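Local coordinates for protein alginase (Pseudoalteromonas, PDB 4Q8K) that cleaves alginate as a polysaccharide lyase of family 18, probably by the beta-elimination typical of alginate lyases, at residues G151-L156 / Y364-N369; L287-N292 / V296-F301; D159-L164 / V171-E176. All blocks are in the same frame, centred on the assembly; numbering follows the deposited sequence.

Interaction 1: residues G151-L156 / Y364-N369; sequences GSIFDL and YTRETN
Phe154 points the CE2-CZ edge of its ring at one face of Tyr364. This is a T-shaped (edge-to-face) pair, with centroids 4.9 Å apart and planes at 72°. Phe154 CZ stands over the centre of the Tyr364 ring, and the closest approach is Phe154 CE2 to Tyr364 CD2 at 3.7 Å. Tyr364 has its CG anti to the backbone N (chi1 -178°), which carries the ring across toward the 151-156 segment. Ile153 CD1 lies at that ring's edge, 4.1 Å from Tyr364 CE2, while its CG2 sits over one face of Phe154, toward the rim. No hydrogen bond links the two segments, so the contact is wholly apolar. One polar bond lies within the strand. Arg366 NH1 donates to Tyr364 OH at 3.2 Å, with the hydroxyl oxygen nearly in the guanidinium plane. Glu206 also bonds that hydroxyl, and Arg366 NH2 is held by the carbonyl of Leu197. The rings thus join the start of strand 154-157 to the end of strand 355-368, which belong to the two facing sheets of the beta-sandwich (jelly-roll) fold. Phe154 also packs on Ile148 of helix 146-149 and Val193 of strand 186-193, while Tyr364 reaches Phe208 of strand 204-216.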
loop_
_atom_site.group_PDB
_atom_site.type_symbol
_atom_site.label_atom_id
_atom_site.label_comp_id
_atom_site.label_asym_id
_atom_site.label_seq_id
_atom_site.Cartn_x
_atom_site.Cartn_y
_atom_site.Cartn_z
ATOM N N GLY A 151 -2.220 0.063 -19.007
ATOM C CA GLY A 151 -2.673 -1.234 -18.539
ATOM C C GLY A 151 -1.878 -2.419 -19.064
ATOM O O GLY A 151 -2.297 -3.564 -18.908
ATOM N N SER A 152 -0.723 -2.171 -19.676
ATOM C CA SER A 152 0.064 -3.279 -20.218
ATOM C C SER A 152 0.550 -4.233 -19.124
ATOM O O SER A 152 0.691 -5.435 -19.353
ATOM C CB SER A 152 1.237 -2.773 -21.071
ATOM O OG SER A 152 2.101 -1.940 -20.328
ATOM N N ILE A 153 0.786 -3.694 -17.931
ATOM C CA ILE A 153 1.191 -4.511 -16.790
ATOM C C ILE A 153 0.145 -4.466 -15.666
ATOM O O ILE A 153 -0.203 -5.512 -15.106
ATOM C CB ILE A 153 2.561 -4.063 -16.220
ATOM C CG1 ILE A 153 3.690 -4.396 -17.201
ATOM C CG2 ILE A 153 2.820 -4.733 -14.890
ATOM C CD1 ILE A 153 5.093 -4.025 -16.694
ATOM N N PHE A 154 -0.343 -3.265 -15.364
ATOM C CA PHE A 154 -1.228 -3.047 -14.211
ATOM C C PHE A 154 -2.705 -2.952 -14.559
ATOM O O PHE A 154 -3.075 -2.283 -15.517
ATOM C CB PHE A 154 -0.825 -1.778 -13.457
ATOM C CG PHE A 154 0.504 -1.893 -12.763
ATOM C CD1 PHE A 154 0.593 -2.442 -11.494
ATOM C CD2 PHE A 154 1.665 -1.475 -13.394
ATOM C CE1 PHE A 154 1.818 -2.566 -10.855
ATOM C CE2 PHE A 154 2.895 -1.596 -12.767
ATOM C CZ PHE A 154 2.971 -2.142 -11.490
ATOM N N ASP A 155 -3.526 -3.604 -13.738
ATOM C CA ASP A 155 -4.988 -3.467 -13.767
ATOM C C ASP A 155 -5.415 -2.477 -12.702
ATOM O O ASP A 155 -4.830 -2.447 -11.616
ATOM C CB ASP A 155 -5.664 -4.795 -13.459
ATOM C CG ASP A 155 -5.671 -5.735 -14.642
ATOM O OD1 ASP A 155 -5.505 -5.254 -15.776
ATOM O OD2 ASP A 155 -5.844 -6.950 -14.441
ATOM N N LEU A 156 -6.445 -1.688 -12.994
ATOM C CA LEU A 156 -6.923 -0.670 -12.057
ATOM C C LEU A 156 -8.042 -1.192 -11.156
ATOM O O LEU A 156 -8.948 -1.875 -11.615
ATOM C CB LEU A 156 -7.388 0.579 -12.813
ATOM C CG LEU A 156 -8.012 1.706 -11.976
ATOM C CD1 LEU A 156 -6.994 2.241 -10.974
ATOM C CD2 LEU A 156 -8.527 2.836 -12.866
ATOM N N TYR A 364 8.641 1.792 -12.682
ATOM C CA TYR A 364 8.452 0.393 -12.413
ATOM C C TYR A 364 9.171 -0.428 -13.451
ATOM O O TYR A 364 9.016 -0.204 -14.604
ATOM C CB TYR A 364 6.976 -0.001 -12.392
ATOM C CG TYR A 364 6.767 -1.426 -12.070
ATOM C CD1 TYR A 364 6.890 -1.903 -10.795
ATOM C CD2 TYR A 364 6.476 -2.321 -13.054
ATOM C CE1 TYR A 364 6.692 -3.228 -10.520
ATOM C CE2 TYR A 364 6.296 -3.638 -12.797
ATOM C CZ TYR A 364 6.406 -4.101 -11.541
ATOM O OH TYR A 364 6.250 -5.427 -11.335
ATOM N N THR A 365 9.975 -1.366 -13.002
ATOM C CA THR A 365 10.584 -2.319 -13.907
ATOM C C THR A 365 10.351 -3.711 -13.426
ATOM O O THR A 365 10.323 -3.964 -12.258
ATOM C CB THR A 365 12.104 -2.120 -14.058
ATOM O OG1 THR A 365 12.739 -2.573 -12.887
ATOM C CG2 THR A 365 12.466 -0.724 -14.265
ATOM N N ARG A 366 10.221 -4.609 -14.385
ATOM C CA ARG A 366 9.915 -5.976 -14.140
ATOM C C ARG A 366 10.632 -6.876 -15.141
ATOM O O ARG A 366 10.436 -6.755 -16.310
ATOM C CB ARG A 366 8.431 -6.181 -14.310
ATOM C CG ARG A 366 7.931 -7.573 -14.102
ATOM C CD ARG A 366 6.449 -7.642 -14.443
ATOM N NE ARG A 366 5.910 -8.942 -14.138
ATOM C CZ ARG A 366 5.580 -9.336 -12.932
ATOM N NH1 ARG A 366 5.715 -8.520 -11.932
ATOM N NH2 ARG A 366 5.124 -10.530 -12.739
ATOM N N GLU A 367 11.492 -7.739 -14.640
ATOM C CA GLU A 367 12.123 -8.782 -15.440
ATOM C C GLU A 367 11.941 -10.165 -14.871
ATOM O O GLU A 367 12.151 -10.414 -13.719
ATOM C CB GLU A 367 13.600 -8.499 -15.680
ATOM C CG GLU A 367 14.331 -7.836 -14.554
ATOM C CD GLU A 367 15.090 -6.603 -14.987
ATOM O OE1 GLU A 367 14.584 -5.856 -15.828
ATOM O OE2 GLU A 367 16.202 -6.387 -14.485
ATOM N N THR A 368 11.553 -11.089 -15.717
ATOM C CA THR A 368 11.214 -12.412 -15.256
ATOM C C THR A 368 12.258 -13.456 -15.673
ATOM O O THR A 368 12.924 -13.298 -16.677
ATOM C CB THR A 368 9.830 -12.808 -15.772
ATOM O OG1 THR A 368 8.953 -11.703 -15.620
ATOM C CG2 THR A 368 9.296 -13.936 -14.981
ATOM N N ASN A 369 12.374 -14.526 -14.897
ATOM C CA ASN A 369 13.392 -15.548 -15.119
ATOM C C ASN A 369 12.833 -16.928 -14.835
ATOM O O ASN A 369 11.608 -17.100 -15.133
ATOM C CB ASN A 369 14.610 -15.269 -14.253
ATOM C CG ASN A 369 15.874 -15.899 -14.790
ATOM O OD1 ASN A 369 15.996 -17.114 -14.819
ATOM N ND2 ASN A 369 16.834 -15.073 -15.192
#

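Interaction 2: residues L287-N292 / V296-F301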
loop_
_atom_site.group_PDB
_atom_site.type_symbol
_atom_site.label_atom_id
_atom_site.label_comp_id
_atom_site.label_asym_id
_atom_site.label_seq_id
_atom_site.Cartn_x
_atom_site.Cartn_y
_atom_site.Cartn_z
ATOM N N LEU A 287 9.813 6.562 -1.883
ATOM C CA LEU A 287 9.611 5.141 -1.653
ATOM C C LEU A 287 10.289 4.307 -2.733
ATOM O O LEU A 287 10.068 4.519 -3.920
ATOM C CB LEU A 287 8.115 4.802 -1.619
ATOM C CG LEU A 287 7.772 3.323 -1.413
ATOM C CD1 LEU A 287 8.203 2.829 -0.049
ATOM C CD2 LEU A 287 6.261 3.119 -1.593
ATOM N N ARG A 288 11.112 3.356 -2.318
ATOM C CA ARG A 288 11.698 2.402 -3.259
ATOM C C ARG A 288 11.499 0.979 -2.756
ATOM O O ARG A 288 11.926 0.630 -1.658
ATOM C CB ARG A 288 13.192 2.680 -3.495
ATOM C CG ARG A 288 13.809 1.820 -4.601
ATOM C CD ARG A 288 15.164 2.383 -5.063
ATOM N NE ARG A 288 15.656 1.723 -6.275
ATOM C CZ ARG A 288 16.550 0.744 -6.263
ATOM N NH1 ARG A 288 16.958 0.172 -7.392
ATOM N NH2 ARG A 288 17.045 0.337 -5.104
ATOM N N VAL A 289 10.844 0.160 -3.569
ATOM C CA VAL A 289 10.606 -1.231 -3.230
ATOM C C VAL A 289 11.277 -2.092 -4.279
ATOM O O VAL A 289 11.012 -1.940 -5.471
ATOM C CB VAL A 289 9.094 -1.553 -3.213
ATOM C CG1 VAL A 289 8.862 -3.012 -2.877
ATOM C CG2 VAL A 289 8.382 -0.655 -2.217
ATOM N N VAL A 290 12.149 -2.988 -3.834
ATOM C CA VAL A 290 12.830 -3.896 -4.745
ATOM C C VAL A 290 12.546 -5.339 -4.375
ATOM O O VAL A 290 12.668 -5.722 -3.214
ATOM C CB VAL A 290 14.357 -3.680 -4.711
ATOM C CG1 VAL A 290 15.037 -4.596 -5.715
ATOM C CG2 VAL A 290 14.694 -2.215 -4.976
ATOM N N ASN A 291 12.146 -6.133 -5.361
ATOM C CA ASN A 291 12.072 -7.566 -5.196
ATOM C C ASN A 291 13.156 -8.188 -6.048
ATOM O O ASN A 291 12.986 -8.317 -7.254
ATOM C CB ASN A 291 10.730 -8.124 -5.650
ATOM C CG ASN A 291 10.723 -9.639 -5.671
ATOM O OD1 ASN A 291 11.489 -10.288 -4.948
ATOM N ND2 ASN A 291 9.874 -10.214 -6.509
ATOM N N ASN A 292 14.268 -8.551 -5.424
ATOM C CA ASN A 292 15.375 -9.199 -6.121
ATOM C C ASN A 292 15.243 -10.717 -6.030
ATOM O O ASN A 292 15.882 -11.346 -5.196
ATOM C CB ASN A 292 16.708 -8.737 -5.519
ATOM C CG ASN A 292 17.904 -9.293 -6.264
ATOM O OD1 ASN A 292 17.775 -9.785 -7.382
ATOM N ND2 ASN A 292 19.078 -9.220 -5.643
ATOM N N VAL A 296 13.360 -9.106 -0.658
ATOM C CA VAL A 296 12.589 -7.875 -0.780
ATOM C C VAL A 296 13.135 -6.789 0.129
ATOM O O VAL A 296 13.314 -7.010 1.322
ATOM C CB VAL A 296 11.103 -8.095 -0.444
ATOM C CG1 VAL A 296 10.364 -6.767 -0.429
ATOM C CG2 VAL A 296 10.483 -9.046 -1.459
ATOM N N GLU A 297 13.385 -5.622 -0.455
ATOM C CA GLU A 297 13.923 -4.477 0.250
ATOM C C GLU A 297 13.063 -3.234 0.049
ATOM O O GLU A 297 12.654 -2.933 -1.073
ATOM C CB GLU A 297 15.333 -4.203 -0.255
ATOM C CG GLU A 297 15.916 -2.895 0.202
ATOM C CD GLU A 297 17.256 -2.655 -0.438
ATOM O OE1 GLU A 297 18.266 -2.680 0.288
ATOM O OE2 GLU A 297 17.302 -2.471 -1.669
ATOM N N VAL A 298 12.803 -2.515 1.142
ATOM C CA VAL A 298 12.065 -1.259 1.093
ATOM C C VAL A 298 12.917 -0.139 1.659
ATOM O O VAL A 298 13.538 -0.304 2.713
ATOM C CB VAL A 298 10.750 -1.347 1.894
ATOM C CG1 VAL A 298 9.961 -0.032 1.790
ATOM C CG2 VAL A 298 9.920 -2.510 1.392
ATOM N N THR A 299 12.946 0.992 0.956
ATOM C CA THR A 299 13.689 2.159 1.403
ATOM C C THR A 299 12.791 3.396 1.413
ATOM O O THR A 299 12.093 3.677 0.436
ATOM C CB THR A 299 14.902 2.440 0.492
ATOM O OG1 THR A 299 15.768 1.302 0.479
ATOM C CG2 THR A 299 15.665 3.666 0.957
ATOM N N ALA A 300 12.806 4.120 2.525
ATOM C CA ALA A 300 12.100 5.387 2.630
ATOM C C ALA A 300 12.723 6.216 3.745
ATOM O O ALA A 300 13.199 5.659 4.739
ATOM C CB ALA A 300 10.604 5.165 2.876
ATOM N N PHE A 301 12.747 7.535 3.565
ATOM C CA PHE A 301 13.380 8.451 4.523
ATOM C C PHE A 301 14.855 8.113 4.728
ATOM O O PHE A 301 15.399 8.352 5.808
ATOM C CB PHE A 301 12.678 8.417 5.884
ATOM C CG PHE A 301 11.205 8.713 5.819
ATOM C CD1 PHE A 301 10.739 10.013 5.920
ATOM C CD2 PHE A 301 10.288 7.683 5.661
ATOM C CE1 PHE A 301 9.371 10.286 5.866
ATOM C CE2 PHE A 301 8.923 7.949 5.594
ATOM C CZ PHE A 301 8.471 9.250 5.702
HETATM O O HOH W 1 14.888 -0.366 -1.403
HETATM O O HOH W 2 18.967 -0.895 -3.988
#
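Arg288 leaves its strand on the same face as Val290, Glu297 and Thr299. Its CB lies 4.3 Å from Thr299 CB on the facing strand. The chain runs extended from CB to NE, each torsion near anti, and this brings the guanidinium beside Val290, whose CG2 lies over one of its faces. NE faces Glu209 in a long, weak ion pair. At the tip, a water sits 2.5 Å from Arg288 NH2, suspiciously close, with a long bond to Glu297 OE2; this bridge is doubtful. The charges stay apart, with Arg288 NH2 4.4 Å from Glu297 OE2. The strands form an antiparallel beta hairpin, 284-292 with 295-300, inside the seven-stranded sheet of the lyase domain. Arg288 with Thr299 and Val290 with Glu297 are the hydrogen-bonded pairs of these segments. The straightest bond, Val290 N to Glu297 O, is 2.8 Å long at 174°. A second water donates to Arg288 O and bonds Thr299 OG1, which is also bonded to Ser304. The buried other face carries Leu287, Val289, Val296 and Val298. There Leu287 CD1 meets Val298 CG1 at 3.8 Å. Asn291 OD1 lies 3.8 Å from Val296 CG2 but bonds the backbone N of Gly294.

Interaction 3: residues D159-L164 / V171-E176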
loop_
_atom_site.group_PDB
_atom_site.type_symbol
_atom_site.label_atom_id
_atom_site.label_comp_id
_atom_site.label_asym_id
_atom_site.label_seq_id
_atom_site.Cartn_x
_atom_site.Cartn_y
_atom_site.Cartn_z
ATOM N N ASP A 159 -12.301 2.526 -10.606
ATOM C CA ASP A 159 -12.310 3.158 -11.896
ATOM C C ASP A 159 -12.480 4.658 -11.841
ATOM O O ASP A 159 -11.958 5.376 -12.647
ATOM C CB ASP A 159 -13.427 2.552 -12.752
ATOM C CG ASP A 159 -13.151 1.167 -13.151
ATOM O OD1 ASP A 159 -12.080 0.920 -13.654
ATOM O OD2 ASP A 159 -13.984 0.310 -12.964
ATOM N N ASN A 160 -13.237 5.120 -10.870
ATOM C CA ASN A 160 -13.475 6.541 -10.773
ATOM C C ASN A 160 -13.304 7.137 -9.412
ATOM O O ASN A 160 -13.860 6.663 -8.496
ATOM C CB ASN A 160 -14.850 6.905 -11.319
ATOM C CG ASN A 160 -14.967 8.388 -11.593
ATOM O OD1 ASN A 160 -14.693 8.863 -12.695
ATOM N ND2 ASN A 160 -15.352 9.127 -10.588
ATOM N N PRO A 161 -12.546 8.201 -9.339
ATOM C CA PRO A 161 -11.938 8.790 -10.532
ATOM C C PRO A 161 -10.657 8.056 -10.917
ATOM O O PRO A 161 -10.071 7.346 -10.094
ATOM C CB PRO A 161 -11.597 10.202 -10.076
ATOM C CG PRO A 161 -11.289 10.037 -8.619
ATOM C CD PRO A 161 -12.248 8.984 -8.126
ATOM N N ASN A 162 -10.230 8.222 -12.161
ATOM C CA ASN A 162 -8.979 7.624 -12.599
ATOM C C ASN A 162 -7.814 8.292 -11.865
ATOM O O ASN A 162 -7.828 9.503 -11.634
ATOM C CB ASN A 162 -8.820 7.729 -14.123
ATOM C CG ASN A 162 -7.598 6.979 -14.638
ATOM O OD1 ASN A 162 -6.482 7.500 -14.617
ATOM N ND2 ASN A 162 -7.805 5.748 -15.108
ATOM N N PRO A 163 -6.808 7.495 -11.477
ATOM C CA PRO A 163 -5.662 8.031 -10.736
ATOM C C PRO A 163 -4.834 9.036 -11.534
ATOM O O PRO A 163 -4.217 9.912 -10.934
ATOM C CB PRO A 163 -4.833 6.777 -10.438
ATOM C CG PRO A 163 -5.830 5.680 -10.386
ATOM C CD PRO A 163 -6.825 6.023 -11.470
ATOM N N LEU A 164 -4.818 8.915 -12.860
ATOM C CA LEU A 164 -3.995 9.796 -13.692
ATOM C C LEU A 164 -4.664 11.155 -13.867
ATOM O O LEU A 164 -5.530 11.318 -14.733
ATOM C CB LEU A 164 -3.724 9.157 -15.060
ATOM C CG LEU A 164 -2.550 9.720 -15.871
ATOM C CD1 LEU A 164 -1.222 9.403 -15.187
ATOM C CD2 LEU A 164 -2.554 9.166 -17.294
ATOM N N VAL A 171 -3.119 10.134 -8.418
ATOM C CA VAL A 171 -3.787 10.479 -7.164
ATOM C C VAL A 171 -4.740 9.369 -6.765
ATOM O O VAL A 171 -5.678 9.062 -7.497
ATOM C CB VAL A 171 -4.575 11.795 -7.281
ATOM C CG1 VAL A 171 -5.525 11.943 -6.096
ATOM C CG2 VAL A 171 -3.622 12.977 -7.377
ATOM N N PHE A 172 -4.499 8.772 -5.603
ATOM C CA PHE A 172 -5.310 7.657 -5.129
ATOM C C PHE A 172 -6.201 8.107 -3.981
ATOM O O PHE A 172 -5.713 8.498 -2.919
ATOM C CB PHE A 172 -4.428 6.485 -4.690
ATOM C CG PHE A 172 -3.516 5.971 -5.780
ATOM C CD1 PHE A 172 -3.978 5.050 -6.712
ATOM C CD2 PHE A 172 -2.211 6.418 -5.882
ATOM C CE1 PHE A 172 -3.151 4.575 -7.719
ATOM C CE2 PHE A 172 -1.378 5.942 -6.894
ATOM C CZ PHE A 172 -1.849 5.029 -7.805
ATOM N N VAL A 173 -7.511 8.049 -4.211
ATOM C CA VAL A 173 -8.491 8.583 -3.275
ATOM C C VAL A 173 -9.586 7.549 -3.017
ATOM O O VAL A 173 -10.642 7.570 -3.652
ATOM C CB VAL A 173 -9.114 9.859 -3.838
ATOM C CG1 VAL A 173 -8.210 11.060 -3.567
ATOM C CG2 VAL A 173 -9.368 9.700 -5.350
ATOM N N PRO A 174 -9.328 6.618 -2.096
ATOM C CA PRO A 174 -10.243 5.511 -1.805
ATOM C C PRO A 174 -11.586 5.972 -1.216
ATOM O O PRO A 174 -12.575 5.256 -1.377
ATOM C CB PRO A 174 -9.456 4.670 -0.797
ATOM C CG PRO A 174 -8.515 5.652 -0.161
ATOM C CD PRO A 174 -8.102 6.551 -1.275
ATOM N N LEU A 175 -11.631 7.136 -0.577
ATOM C CA LEU A 175 -12.911 7.652 -0.084
ATOM C C LEU A 175 -13.836 8.011 -1.237
ATOM O O LEU A 175 -15.050 8.140 -1.050
ATOM C CB LEU A 175 -12.719 8.879 0.806
ATOM C CG LEU A 175 -11.934 8.680 2.105
ATOM C CD1 LEU A 175 -11.630 10.028 2.741
ATOM C CD2 LEU A 175 -12.664 7.745 3.072
ATOM N N GLU A 176 -13.272 8.240 -2.413
ATOM C CA GLU A 176 -14.045 8.521 -3.622
ATOM C C GLU A 176 -14.210 7.277 -4.509
ATOM O O GLU A 176 -15.295 6.947 -4.953
ATOM C CB GLU A 176 -13.432 9.690 -4.394
ATOM C CG GLU A 176 -13.240 10.936 -3.560
ATOM C CD GLU A 176 -12.454 12.026 -4.252
ATOM O OE1 GLU A 176 -12.802 12.338 -5.390
ATOM O OE2 GLU A 176 -11.500 12.582 -3.685
HETATM O O HOH W 3 -16.336 7.633 -7.931
HETATM O O HOH W 4 -7.605 10.122 -8.951
#
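Pro163 and Val171 bring their backbones together, with the N of Val171 donating to the O of Pro163 at 2.8 Å and Pro163 CA lying 3.4 Å from Val171 O in a CA-H...O contact. A water donates to Val171 O and Asn162 O, adding a second bridge. Asn162 OD1 accepts from the N of Leu164, an Asx turn that shapes the loop beside this bond. The Pro163 ring packs against Phe172. Its CB and CG approach Phe172 CE1 obliquely, both at 3.9 Å. Phe172 has CG anti to its carbonyl carbon (chi1 -58°), and this swings the ring toward the loop. A serine here would remove the ring and would probably leave a gap beside CB and CG of Pro163. Earlier in the loop, Pro161 follows a cis peptide bond. Its ring crosses Val173 at about a right angle, with Pro161 CG 3.8 Å from Val173 CG2. Pro161 CD also lies against Glu176 CB. A water donates to the carbonyls of Asn160 and Glu176, linking the exposed ends. The loop between strands 154-157 and 164-166 therefore lies along the end of strand 169-172 and the start of helix 174-177, near one edge of the beta-sandwich. Pro163 also packs on His189 and Tyr191 of strand 186-193, while Phe172 reaches Met359 of strand 355-368.

In the fold
All three contacts reach the seven-stranded sheet. Interaction 2 is the most buried and lies within that sheet: paired backbones carry it, with Arg288 and Glu297 beyond a salt bridge on one face and aliphatic packing on the other. Interaction 1 is partly buried and joins two sheets by aromatic and aliphatic side chains, without a hydrogen bond across it. Interaction 3 is partly buried too, but its ends are exposed. It combines proline packing with one direct backbone bond and water bridges. Interactions 1 and 3 touch, where Leu156 CD1 meets Pro163 CG at 3.7 Å, and their strands 355-368 and 169-172 are neighbours. Interactions 2 and 3 lie on opposite sides of the chain's centre.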